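Local coordinates for protein tRNA uridine(34) acetyltransferase (PDB 6IA8) that modifies the wobble uridine at position 34 of tRNA to 5-carboxymethyluridine, using acetyl-CoA, S-adenosyl-L-methionine and a [4Fe-4S] cluster, at residues F408-E412 and Y469-L473; E478-K482 and M514-L518; I371-V376 and D417-F422; T241-D246 and A401-E406; Q175-T180 and I496-E500. One frame throughout, in Å; residues are numbered along the deposited sequence.

Interactions 1, 2 and 3 all lie in the N-acetyltransferase domain, whereas interactions 4 and 5 join it to the radical SAM domain at two places whose centres are about 27 Å apart. Interaction 1 holds residues that probably bind acetyl-CoA, and a sulfate ion sits there. Helix 469-484 continues from it into interaction 2, where I480 CD1 lies 3.8 Å from L409 CD2. On its strand side interaction 1 meets interaction 3, with centres about 11 Å apart: F411 O and I420 N are 2.9 Å apart, a probable hydrogen bond. Strand 404-413 runs from interaction 4 into interaction 1. Interactions 2 and 5 touch through M514 CE and R499 O, 3.8 Å apart.

Interaction 1: F408-E412 and Y469-L473; sequences FLSFE and YGRML. With SO4 (sulfate ion), chain D.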
# COMPACT_ATOMS: atom_id res chain seq x y z
N PHE A 408 -14.59 4.64 -5.49
CA PHE A 408 -13.37 5.44 -5.37
C PHE A 408 -13.77 6.89 -5.55
O PHE A 408 -14.15 7.31 -6.65
CB PHE A 408 -12.35 5.04 -6.42
CG PHE A 408 -11.03 5.78 -6.32
CD1 PHE A 408 -10.10 5.44 -5.36
CD2 PHE A 408 -10.71 6.80 -7.19
CE1 PHE A 408 -8.86 6.08 -5.26
CE2 PHE A 408 -9.49 7.45 -7.12
CZ PHE A 408 -8.56 7.10 -6.15
N LEU A 409 -13.78 7.63 -4.44
CA LEU A 409 -14.13 9.05 -4.42
C LEU A 409 -12.86 9.87 -4.39
O LEU A 409 -11.93 9.54 -3.65
CB LEU A 409 -14.96 9.38 -3.18
CG LEU A 409 -16.31 8.68 -3.01
CD1 LEU A 409 -16.90 9.08 -1.64
CD2 LEU A 409 -17.29 9.06 -4.15
N SER A 410 -12.82 10.97 -5.14
CA SER A 410 -11.61 11.78 -5.15
C SER A 410 -11.94 13.24 -5.38
O SER A 410 -12.98 13.58 -5.94
CB SER A 410 -10.62 11.26 -6.21
OG SER A 410 -11.22 11.35 -7.49
N PHE A 411 -11.07 14.11 -4.87
CA PHE A 411 -11.04 15.51 -5.27
C PHE A 411 -9.91 15.64 -6.27
O PHE A 411 -8.78 15.20 -6.00
CB PHE A 411 -10.84 16.44 -4.08
CG PHE A 411 -12.13 16.79 -3.41
CD1 PHE A 411 -13.01 17.71 -3.99
CD2 PHE A 411 -12.49 16.17 -2.23
CE1 PHE A 411 -14.23 18.01 -3.39
CE2 PHE A 411 -13.72 16.47 -1.62
CZ PHE A 411 -14.59 17.37 -2.20
N GLU A 412 -10.18 16.29 -7.40
CA GLU A 412 -9.26 16.30 -8.52
C GLU A 412 -9.47 17.57 -9.32
O GLU A 412 -10.61 17.97 -9.51
CB GLU A 412 -9.50 15.08 -9.42
CG GLU A 412 -8.68 15.02 -10.68
CD GLU A 412 -9.09 13.87 -11.59
OE1 GLU A 412 -9.61 12.85 -11.08
OE2 GLU A 412 -8.91 14.00 -12.83
N TYR A 469 -10.98 18.87 2.60
CA TYR A 469 -11.17 17.82 1.60
C TYR A 469 -11.49 16.49 2.26
O TYR A 469 -12.39 15.76 1.80
CB TYR A 469 -9.94 17.71 0.70
CG TYR A 469 -9.80 18.85 -0.26
CD1 TYR A 469 -10.77 19.08 -1.24
CD2 TYR A 469 -8.71 19.70 -0.21
CE1 TYR A 469 -10.66 20.13 -2.13
CE2 TYR A 469 -8.58 20.77 -1.10
CZ TYR A 469 -9.56 20.97 -2.05
OH TYR A 469 -9.42 22.02 -2.93
N GLY A 470 -10.79 16.18 3.36
CA GLY A 470 -11.03 14.93 4.06
C GLY A 470 -12.45 14.88 4.61
O GLY A 470 -13.18 13.91 4.40
N ARG A 471 -12.86 15.96 5.27
CA ARG A 471 -14.21 15.99 5.82
C ARG A 471 -15.27 15.92 4.73
O ARG A 471 -16.31 15.29 4.93
CB ARG A 471 -14.39 17.26 6.65
CG ARG A 471 -13.79 17.14 8.04
CD ARG A 471 -13.65 18.51 8.69
NE ARG A 471 -12.58 19.27 8.06
CZ ARG A 471 -12.22 20.51 8.40
NH1 ARG A 471 -12.86 21.13 9.39
NH2 ARG A 471 -11.23 21.12 7.77
N MET A 472 -15.04 16.58 3.59
CA MET A 472 -16.01 16.53 2.51
C MET A 472 -16.09 15.13 1.90
O MET A 472 -17.18 14.65 1.55
CB MET A 472 -15.65 17.57 1.44
CG MET A 472 -15.94 18.99 1.83
SD MET A 472 -15.80 20.14 0.43
CE MET A 472 -14.02 20.35 0.34
N LEU A 473 -14.96 14.43 1.75
CA LEU A 473 -15.03 13.07 1.25
C LEU A 473 -15.78 12.16 2.22
O LEU A 473 -16.56 11.29 1.80
CB LEU A 473 -13.63 12.53 0.98
CG LEU A 473 -12.89 13.12 -0.24
CD1 LEU A 473 -11.44 12.71 -0.26
CD2 LEU A 473 -13.60 12.67 -1.52
S SO4 D . -9.58 18.03 6.26
O1 SO4 D . -11.03 18.00 6.00
O2 SO4 D . -9.21 19.48 6.35
O3 SO4 D . -9.30 17.33 7.50
O4 SO4 D . -8.87 17.43 5.12
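Y469, at the start of helix 469-484, brings CD1 over one face of the F411 ring, 3.4 Å from F411 CG. The two rings are oblique, with planes at 57° and centroids 4.9 Å apart. F411 carries CG beside its backbone N (chi1 -86°), a setting that extends the ring from strand 404-413 to the first helical turn. G470 follows, its N donating to sulfate O4 at 2.9 Å; a side chain on this residue would run into that oxygen. R471 grips sulfate O1 twice, from N at 2.8 Å and from NE at 2.9 Å, the second bond almost straight (176°), while NH2 reaches O2. G468 and G470 form the Gly-x-Gly of the GNAT pyrophosphate-binding loop, and the sulfate, which G468 N also binds, probably mimics a phosphate of acetyl-CoA. M472 makes an oblique Met-aromatic contact, SD lying 5.1 Å from the F411 ring centroid. L473 meets the ring edge near its plane, CG being 3.7 Å from F411 CD2, and its CD2 branch lies 3.9 Å from L409 CB. Replacing F411 by an alanine would probably open a gap between strand and helix, depriving Y469, M472 and L473 of their shared partner.

Interaction 2: E478-K482 and M514-L518; sequences ERIAK and MGKEL
The carboxylate of E478 receives the ammonium group of K516: NZ meets OE2 from above the carboxylate plane, 36° out of it and 3.0 Å away, with a weak second bond to OE1 at 3.4 Å. This salt bridge forms where the two side chains cross at about a right angle, K516 bending at chi3 (-76°) to bring NZ to the acid. Both ends have further partners, Y507 OH at E478 OE2 and L505 O at K516 NZ, and these restrict how either group can turn. The contact belongs to the GNAT fold: helix 469-484 packs against the central mixed sheet, here at strand 513-517, next to strand 489-492, whose I490 touches E478, K516 and L518. L518, the last residue of the chain, fits its two methyl branches against the helix. L518 CD1 lies 3.7 Å from A481 CB and also meets the CB of K482, whereas L518 CD2 is 4.0 Å from E478 CB. K482, extended along its whole length, reaches the last carbonyl and donates from NZ to L518 O at 2.9 Å, the donor being tilted 29° from the carbonyl plane. Because this oxygen belongs to the chain terminus, the bond probably has some ionic character.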
# COMPACT_ATOMS: atom_id res chain seq x y z
N GLU A 478 -20.58 8.99 3.64
CA GLU A 478 -21.72 8.72 4.51
C GLU A 478 -23.03 8.88 3.75
O GLU A 478 -23.95 8.06 3.92
CB GLU A 478 -21.69 9.66 5.72
CG GLU A 478 -20.46 9.37 6.63
CD GLU A 478 -20.25 10.44 7.67
OE1 GLU A 478 -21.08 11.35 7.79
OE2 GLU A 478 -19.23 10.37 8.36
N ARG A 479 -23.15 9.92 2.92
CA ARG A 479 -24.37 10.12 2.14
C ARG A 479 -24.60 8.95 1.18
O ARG A 479 -25.72 8.43 1.07
CB ARG A 479 -24.29 11.43 1.35
CG ARG A 479 -25.56 11.78 0.61
CD ARG A 479 -25.35 12.89 -0.40
NE ARG A 479 -24.57 12.44 -1.56
CZ ARG A 479 -25.08 11.73 -2.56
NH1 ARG A 479 -26.35 11.37 -2.55
NH2 ARG A 479 -24.30 11.36 -3.57
N ILE A 480 -23.55 8.53 0.48
CA ILE A 480 -23.69 7.43 -0.47
C ILE A 480 -24.10 6.17 0.26
O ILE A 480 -25.01 5.45 -0.16
CB ILE A 480 -22.39 7.23 -1.27
CG1 ILE A 480 -22.17 8.42 -2.20
CG2 ILE A 480 -22.43 5.92 -2.02
CD1 ILE A 480 -20.84 8.39 -2.94
N ALA A 481 -23.41 5.87 1.38
CA ALA A 481 -23.69 4.65 2.12
C ALA A 481 -25.14 4.60 2.54
O ALA A 481 -25.80 3.57 2.41
CB ALA A 481 -22.79 4.56 3.35
N LYS A 482 -25.67 5.73 3.03
CA LYS A 482 -27.01 5.75 3.61
C LYS A 482 -28.08 5.89 2.54
O LYS A 482 -29.07 5.15 2.54
CB LYS A 482 -27.12 6.88 4.64
CG LYS A 482 -28.54 7.02 5.26
CD LYS A 482 -28.55 8.12 6.31
CE LYS A 482 -29.85 8.07 7.14
NZ LYS A 482 -29.85 9.08 8.21
N MET A 514 -13.19 2.38 13.64
CA MET A 514 -13.87 3.58 14.09
C MET A 514 -15.20 3.58 13.36
O MET A 514 -15.24 3.40 12.14
CB MET A 514 -13.08 4.84 13.78
CG MET A 514 -11.77 4.93 14.54
SD MET A 514 -11.95 4.87 16.32
CE MET A 514 -12.73 6.50 16.61
N GLY A 515 -16.29 3.72 14.10
CA GLY A 515 -17.60 3.53 13.51
C GLY A 515 -18.57 4.65 13.81
O GLY A 515 -18.44 5.36 14.81
N LYS A 516 -19.55 4.80 12.93
CA LYS A 516 -20.65 5.74 13.12
C LYS A 516 -21.95 5.12 12.64
O LYS A 516 -21.98 4.47 11.60
CB LYS A 516 -20.41 7.05 12.37
CG LYS A 516 -21.53 8.07 12.53
CD LYS A 516 -21.38 9.24 11.56
CE LYS A 516 -20.31 10.20 12.01
NZ LYS A 516 -20.18 11.35 11.07
N GLU A 517 -23.02 5.33 13.40
CA GLU A 517 -24.36 4.92 12.99
C GLU A 517 -24.91 5.97 12.03
O GLU A 517 -24.85 7.17 12.30
CB GLU A 517 -25.28 4.78 14.20
CG GLU A 517 -26.37 3.75 14.02
CD GLU A 517 -25.85 2.32 14.07
OE1 GLU A 517 -24.68 2.13 14.47
OE2 GLU A 517 -26.61 1.39 13.73
N LEU A 518 -25.42 5.52 10.89
CA LEU A 518 -25.99 6.42 9.90
C LEU A 518 -27.51 6.55 10.16
O LEU A 518 -28.09 7.59 9.89
CB LEU A 518 -25.72 5.90 8.50
CG LEU A 518 -24.25 5.67 8.16
CD1 LEU A 518 -24.14 4.99 6.81
CD2 LEU A 518 -23.47 6.98 8.17

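Interaction 3: I371-V376 and D417-F422; sequences IRCREV and DILIAF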
# COMPACT_ATOMS: atom_id res chain seq x y z
N ILE A 371 -2.61 6.82 -9.26
CA ILE A 371 -2.57 7.77 -8.14
C ILE A 371 -1.20 8.42 -8.04
O ILE A 371 -1.08 9.63 -7.87
CB ILE A 371 -2.93 7.04 -6.84
CG1 ILE A 371 -4.43 6.67 -6.82
CG2 ILE A 371 -2.59 7.92 -5.62
CD1 ILE A 371 -4.80 5.70 -5.72
N ARG A 372 -0.14 7.62 -8.14
CA ARG A 372 1.20 8.20 -8.00
C ARG A 372 1.50 9.23 -9.09
O ARG A 372 2.14 10.26 -8.84
CB ARG A 372 2.28 7.10 -8.02
CG ARG A 372 3.69 7.66 -7.86
CD ARG A 372 4.79 6.61 -7.92
NE ARG A 372 6.11 7.24 -8.02
CZ ARG A 372 6.73 7.85 -7.02
NH1 ARG A 372 6.16 7.91 -5.82
NH2 ARG A 372 7.92 8.41 -7.21
N CYS A 373 1.07 8.96 -10.32
CA CYS A 373 1.38 9.88 -11.41
C CYS A 373 0.58 11.18 -11.30
O CYS A 373 1.01 12.22 -11.81
CB CYS A 373 1.10 9.22 -12.76
SG CYS A 373 2.06 7.72 -13.17
N ARG A 374 -0.58 11.16 -10.68
CA ARG A 374 -1.43 12.35 -10.64
C ARG A 374 -1.44 13.07 -9.28
O ARG A 374 -2.03 14.16 -9.16
CB ARG A 374 -2.87 11.95 -11.03
CG ARG A 374 -3.09 11.57 -12.49
CD ARG A 374 -4.60 11.53 -12.83
NE ARG A 374 -4.87 11.51 -14.27
CZ ARG A 374 -6.08 11.40 -14.81
NH1 ARG A 374 -6.23 11.39 -16.12
NH2 ARG A 374 -7.15 11.31 -14.03
N GLU A 375 -0.83 12.51 -8.24
CA GLU A 375 -0.98 13.11 -6.92
C GLU A 375 -0.29 14.47 -6.90
O GLU A 375 0.72 14.67 -7.57
CB GLU A 375 -0.41 12.20 -5.84
CG GLU A 375 1.05 11.87 -5.98
CD GLU A 375 1.51 10.90 -4.90
OE1 GLU A 375 1.09 9.73 -4.92
OE2 GLU A 375 2.26 11.34 -4.00
N VAL A 376 -0.86 15.40 -6.13
CA VAL A 376 -0.51 16.82 -6.22
C VAL A 376 1.00 17.03 -6.04
O VAL A 376 1.62 17.80 -6.77
CB VAL A 376 -1.32 17.62 -5.18
CG1 VAL A 376 -1.23 16.95 -3.82
CG2 VAL A 376 -0.79 19.09 -5.09
N ASP A 417 -5.77 17.26 -14.46
CA ASP A 417 -5.70 15.88 -13.97
C ASP A 417 -4.73 15.74 -12.80
O ASP A 417 -3.78 14.98 -12.85
CB ASP A 417 -5.29 14.92 -15.09
CG ASP A 417 -6.27 14.94 -16.25
OD1 ASP A 417 -7.48 15.12 -16.00
OD2 ASP A 417 -5.84 14.76 -17.40
N ILE A 418 -5.01 16.48 -11.72
CA ILE A 418 -4.19 16.48 -10.52
C ILE A 418 -5.05 16.03 -9.34
O ILE A 418 -6.12 16.59 -9.09
CB ILE A 418 -3.59 17.87 -10.22
CG1 ILE A 418 -2.80 18.39 -11.43
CG2 ILE A 418 -2.70 17.77 -8.96
CD1 ILE A 418 -2.15 19.74 -11.24
N LEU A 419 -4.59 15.00 -8.63
CA LEU A 419 -5.35 14.33 -7.59
C LEU A 419 -4.95 14.93 -6.25
O LEU A 419 -3.76 14.97 -5.91
CB LEU A 419 -5.08 12.83 -7.61
CG LEU A 419 -5.69 11.99 -6.49
CD1 LEU A 419 -7.17 11.93 -6.59
CD2 LEU A 419 -5.07 10.57 -6.53
N ILE A 420 -5.95 15.38 -5.48
CA ILE A 420 -5.74 16.08 -4.23
C ILE A 420 -6.01 15.19 -3.02
O ILE A 420 -5.36 15.34 -1.98
CB ILE A 420 -6.63 17.35 -4.19
CG1 ILE A 420 -6.12 18.35 -5.24
CG2 ILE A 420 -6.63 17.94 -2.82
CD1 ILE A 420 -7.17 19.38 -5.65
N ALA A 421 -7.01 14.32 -3.12
CA ALA A 421 -7.45 13.50 -2.00
C ALA A 421 -8.34 12.40 -2.54
O ALA A 421 -8.98 12.57 -3.58
CB ALA A 421 -8.21 14.32 -0.96
N PHE A 422 -8.42 11.29 -1.81
CA PHE A 422 -9.27 10.20 -2.25
C PHE A 422 -9.74 9.40 -1.05
O PHE A 422 -9.13 9.43 0.03
CB PHE A 422 -8.54 9.32 -3.30
CG PHE A 422 -7.41 8.53 -2.76
CD1 PHE A 422 -6.12 9.02 -2.84
CD2 PHE A 422 -7.60 7.26 -2.24
CE1 PHE A 422 -5.04 8.30 -2.37
CE2 PHE A 422 -6.51 6.52 -1.74
CZ PHE A 422 -5.24 7.04 -1.80
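R374 and L419 are tied through their backbones, L419 N donating to R374 O at 2.7 Å in a nearly straight bond (177°), beside the single beta bridge of E375 with L419, which a weak bond of 2.9 Å from V376 N to L419 O completes. Among the side chains, R374 runs extended from CG to NE and lies on D417. Its guanidinium is stacked on the carboxylate with planes 14° apart, and R374 NE is 3.5 Å from D417 CB. R374 NH1 and D417 OD2 are 3.6 Å apart, but the oxygen is well out of the guanidinium plane: a long salt bridge of charges alone. I371 works on the apolar side. I371 CG2 packs 3.7 Å from L419 CD2, while its CD1 sits over one face of F422, 4.3 Å from the ring centroid and 15° off the normal, a CH-pi contact. V376 CB closes the other end, 4.0 Å from I418 CG2. The short helix 371-374 carries C373, in disulfide with C368. Strand 418-427, against which it rests, is the second arm of a GNAT hairpin with strand 404-413, marked by a G1 bulge at D417 and I418 opposite D413 and a classic bulge at I420 and A421 opposite F411.

Interaction 4: T241-D246 and A401-E406; sequences TQLLKD and ASGGTE
S402 presses its CB against the CB of Q242, 3.8 Å away, at the tip of a hairpin. A type I' turn from A401 to G404 links strands 392-401 and 404-413 of the acetyltransferase domain, and it butts against helix 234-245 of the radical SAM domain. The turn satisfies its own ends: G404 N donates to A401 O at 2.9 Å, and A401 N to G404 O. Across the domain boundary the main donor is K245 NZ. A salt bridge joins K245 NZ to E406 OE2 at 3.0 Å, the lysine approaching from above the carboxylate plane, 56° out of it. K245 curls at chi2 and again at chi4 (74°), which turns NZ to the acid and to water 1. That water accepts from K245 NZ at 2.8 Å and donates to S402 OG, also at 2.8 Å, so one bridging molecule satisfies the serine oxygen as an acceptor. R426 is the strongest partner of E406 OE2 and also pairs with D246 OD1 and the carbonyls of A401 and S402; R444 takes E406 OE1. This gathering of cations probably stabilises the ionised acids. Within the helix segment, Q242 NE2 donates to D246 OD2 at 2.8 Å and 169°, close to its own amide plane and on the anti side of the carboxylate, while K430 N supplies OD2 with a second bond and Y429 N serves OD1. Q242 OE1 accepts from K239 NZ. T241 OG1 bonds T237 O and Y253 OH, and its methyl CG2 faces the turn, 3.5 Å from S402 OG.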
# COMPACT_ATOMS: atom_id res chain seq x y z
N THR A 241 -7.35 -11.87 -1.02
CA THR A 241 -7.77 -10.54 -1.44
C THR A 241 -9.20 -10.26 -0.99
O THR A 241 -9.49 -9.18 -0.46
CB THR A 241 -7.66 -10.41 -2.96
OG1 THR A 241 -6.28 -10.50 -3.40
CG2 THR A 241 -8.23 -9.05 -3.43
N GLN A 242 -10.10 -11.23 -1.16
CA GLN A 242 -11.49 -11.04 -0.75
C GLN A 242 -11.62 -10.91 0.77
O GLN A 242 -12.39 -10.08 1.27
CB GLN A 242 -12.33 -12.22 -1.24
CG GLN A 242 -13.78 -12.20 -0.75
CD GLN A 242 -14.04 -13.11 0.42
OE1 GLN A 242 -13.62 -14.26 0.41
NE2 GLN A 242 -14.75 -12.60 1.43
N LEU A 243 -10.93 -11.75 1.53
CA LEU A 243 -11.03 -11.67 2.98
C LEU A 243 -10.48 -10.34 3.48
O LEU A 243 -11.02 -9.76 4.43
CB LEU A 243 -10.29 -12.83 3.62
CG LEU A 243 -10.89 -14.22 3.40
CD1 LEU A 243 -9.93 -15.27 3.94
CD2 LEU A 243 -12.23 -14.33 4.08
N LEU A 244 -9.41 -9.85 2.86
CA LEU A 244 -8.83 -8.57 3.25
C LEU A 244 -9.79 -7.42 2.92
O LEU A 244 -10.07 -6.57 3.77
CB LEU A 244 -7.48 -8.37 2.53
CG LEU A 244 -6.33 -9.23 3.06
CD1 LEU A 244 -5.17 -9.18 2.07
CD2 LEU A 244 -5.90 -8.84 4.41
N LYS A 245 -10.32 -7.41 1.70
CA LYS A 245 -11.24 -6.36 1.29
C LYS A 245 -12.48 -6.35 2.18
O LYS A 245 -12.95 -5.28 2.59
CB LYS A 245 -11.65 -6.56 -0.16
CG LYS A 245 -10.59 -6.20 -1.24
CD LYS A 245 -10.19 -4.72 -1.17
CE LYS A 245 -9.38 -4.35 -2.41
NZ LYS A 245 -10.29 -4.25 -3.58
N ASP A 246 -13.03 -7.53 2.49
CA ASP A 246 -14.23 -7.61 3.30
C ASP A 246 -13.95 -7.39 4.77
O ASP A 246 -14.89 -7.40 5.56
CB ASP A 246 -14.93 -8.97 3.08
CG ASP A 246 -15.68 -9.00 1.74
OD1 ASP A 246 -16.04 -7.89 1.23
OD2 ASP A 246 -15.92 -10.11 1.23
N ALA A 401 -15.19 -5.71 -7.27
CA ALA A 401 -13.99 -6.36 -6.75
C ALA A 401 -14.34 -7.33 -5.63
O ALA A 401 -15.09 -6.98 -4.71
CB ALA A 401 -13.01 -5.31 -6.22
N SER A 402 -13.82 -8.55 -5.74
CA SER A 402 -14.02 -9.58 -4.73
C SER A 402 -15.49 -9.69 -4.33
O SER A 402 -15.85 -9.70 -3.14
CB SER A 402 -13.14 -9.30 -3.50
OG SER A 402 -11.75 -9.25 -3.82
N GLY A 403 -16.35 -9.77 -5.35
CA GLY A 403 -17.77 -10.00 -5.12
C GLY A 403 -18.54 -8.80 -4.61
O GLY A 403 -19.76 -8.89 -4.44
N GLY A 404 -17.88 -7.69 -4.35
CA GLY A 404 -18.57 -6.52 -3.85
C GLY A 404 -18.34 -5.30 -4.73
O GLY A 404 -17.86 -5.43 -5.86
N THR A 405 -18.68 -4.11 -4.22
CA THR A 405 -18.56 -2.87 -4.97
C THR A 405 -17.58 -1.95 -4.27
O THR A 405 -17.70 -1.71 -3.06
CB THR A 405 -19.91 -2.17 -5.12
OG1 THR A 405 -20.79 -3.02 -5.85
CG2 THR A 405 -19.76 -0.86 -5.88
N GLU A 406 -16.61 -1.46 -5.03
CA GLU A 406 -15.66 -0.45 -4.57
C GLU A 406 -16.08 0.87 -5.17
O GLU A 406 -16.39 0.93 -6.36
CB GLU A 406 -14.24 -0.78 -5.00
CG GLU A 406 -13.70 -2.09 -4.48
CD GLU A 406 -13.27 -2.08 -3.00
OE1 GLU A 406 -13.29 -1.01 -2.33
OE2 GLU A 406 -12.85 -3.15 -2.51
O HOH W 1 -10.47 -6.85 -4.64

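Interaction 5: Q175-T180 and I496-E500; sequences QKINET and IGVRE
E179 and R499 form a salt bridge between the TIM-barrel-type radical SAM domain, where E179 lies near the end of helix 171-178, and the GNAT-fold domain, where R499 begins helix 499-504. R499 NH1 donates to E179 OE2 at 3.1 Å with an N-H...O angle of 160°. The oxygen lies in the guanidinium plane and is met on its anti side, somewhat out of the carboxylate plane, yet the two flat groups stand almost perpendicular, 86° apart. E179 reaches this place extended beyond CG, passing CG 3.5 Å from I496 O, and its OE1 is paired with R503. With an alanine at E179, R499 and R503 would probably lose the carboxylate they share and be freer to turn. I496 fits its two branches against helix 171-178. I496 CG2, anti to the backbone N, packs tightly at 3.2 Å from Q175 O, and I496 CD1 reaches Q175 CG at 3.8 Å. Q175 crosses it at about a right angle, its NE2 bonding to K207 O. The backbones are joined by a water bridge: water 2 donates to E179 O at 2.9 Å and to I496 O at 3.2 Å, and accepts from E500 N at 3.0 Å.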
# COMPACT_ATOMS: atom_id res chain seq x y z
N GLN A 175 -0.54 1.02 22.03
CA GLN A 175 -1.42 1.56 21.00
C GLN A 175 -2.16 2.79 21.53
O GLN A 175 -2.24 3.82 20.86
CB GLN A 175 -2.40 0.48 20.53
CG GLN A 175 -1.73 -0.61 19.73
CD GLN A 175 -2.63 -1.81 19.48
OE1 GLN A 175 -3.49 -2.09 20.30
NE2 GLN A 175 -2.41 -2.53 18.37
N LYS A 176 -2.68 2.69 22.76
CA LYS A 176 -3.44 3.80 23.32
C LYS A 176 -2.55 5.01 23.50
O LYS A 176 -2.94 6.14 23.15
CB LYS A 176 -4.05 3.38 24.66
CG LYS A 176 -4.91 4.42 25.33
N ILE A 177 -1.35 4.80 24.03
CA ILE A 177 -0.41 5.90 24.19
C ILE A 177 -0.11 6.55 22.84
O ILE A 177 -0.03 7.78 22.72
CB ILE A 177 0.88 5.41 24.86
CG1 ILE A 177 0.59 4.98 26.30
CG2 ILE A 177 1.96 6.50 24.77
CD1 ILE A 177 1.75 4.22 26.96
N ASN A 178 0.08 5.73 21.80
CA ASN A 178 0.49 6.25 20.50
C ASN A 178 -0.58 7.14 19.86
O ASN A 178 -0.26 7.98 19.02
CB ASN A 178 0.84 5.10 19.55
CG ASN A 178 1.45 5.58 18.27
OD1 ASN A 178 0.83 5.58 17.24
ND2 ASN A 178 2.69 5.99 18.34
N GLU A 179 -1.84 7.00 20.28
CA GLU A 179 -2.91 7.79 19.67
C GLU A 179 -2.66 9.28 19.80
O GLU A 179 -3.17 10.05 18.98
CB GLU A 179 -4.28 7.45 20.29
CG GLU A 179 -4.72 6.03 20.02
CD GLU A 179 -6.07 5.71 20.56
OE1 GLU A 179 -6.74 6.65 20.97
OE2 GLU A 179 -6.47 4.52 20.56
N THR A 180 -1.89 9.71 20.83
CA THR A 180 -1.59 11.12 21.06
C THR A 180 -0.09 11.38 21.20
O THR A 180 0.30 12.42 21.76
CB THR A 180 -2.33 11.63 22.29
OG1 THR A 180 -1.95 10.85 23.43
CG2 THR A 180 -3.83 11.52 22.14
N ILE A 496 -3.64 3.62 14.05
CA ILE A 496 -3.67 3.90 15.48
C ILE A 496 -3.61 5.40 15.72
O ILE A 496 -4.37 5.95 16.53
CB ILE A 496 -2.51 3.16 16.19
CG1 ILE A 496 -2.70 1.65 16.02
CG2 ILE A 496 -2.43 3.57 17.64
CD1 ILE A 496 -1.40 0.84 16.21
N GLY A 497 -2.70 6.10 15.03
CA GLY A 497 -2.50 7.51 15.25
C GLY A 497 -3.46 8.42 14.52
O GLY A 497 -3.31 9.64 14.58
N VAL A 498 -4.47 7.86 13.86
CA VAL A 498 -5.49 8.64 13.16
C VAL A 498 -6.85 8.54 13.84
O VAL A 498 -7.79 9.24 13.42
CB VAL A 498 -5.60 8.19 11.68
CG1 VAL A 498 -6.43 9.19 10.87
CG2 VAL A 498 -4.25 7.98 11.06
N ARG A 499 -7.01 7.69 14.84
CA ARG A 499 -8.31 7.51 15.47
C ARG A 499 -8.86 8.84 15.95
O ARG A 499 -10.06 9.11 15.82
CB ARG A 499 -8.18 6.51 16.62
CG ARG A 499 -7.83 5.09 16.13
CD ARG A 499 -7.55 4.12 17.27
NE ARG A 499 -7.34 2.76 16.78
CZ ARG A 499 -6.72 1.80 17.45
NH1 ARG A 499 -6.23 2.04 18.66
NH2 ARG A 499 -6.58 0.59 16.91
N GLU A 500 -7.98 9.70 16.49
CA GLU A 500 -8.42 10.99 17.02
C GLU A 500 -9.10 11.81 15.93
O GLU A 500 -10.08 12.51 16.19
CB GLU A 500 -7.24 11.76 17.61
CG GLU A 500 -7.63 12.87 18.56
CD GLU A 500 -8.41 12.37 19.75
OE1 GLU A 500 -9.62 12.67 19.84
OE2 GLU A 500 -7.82 11.67 20.61
O HOH W 2 -5.19 8.96 17.20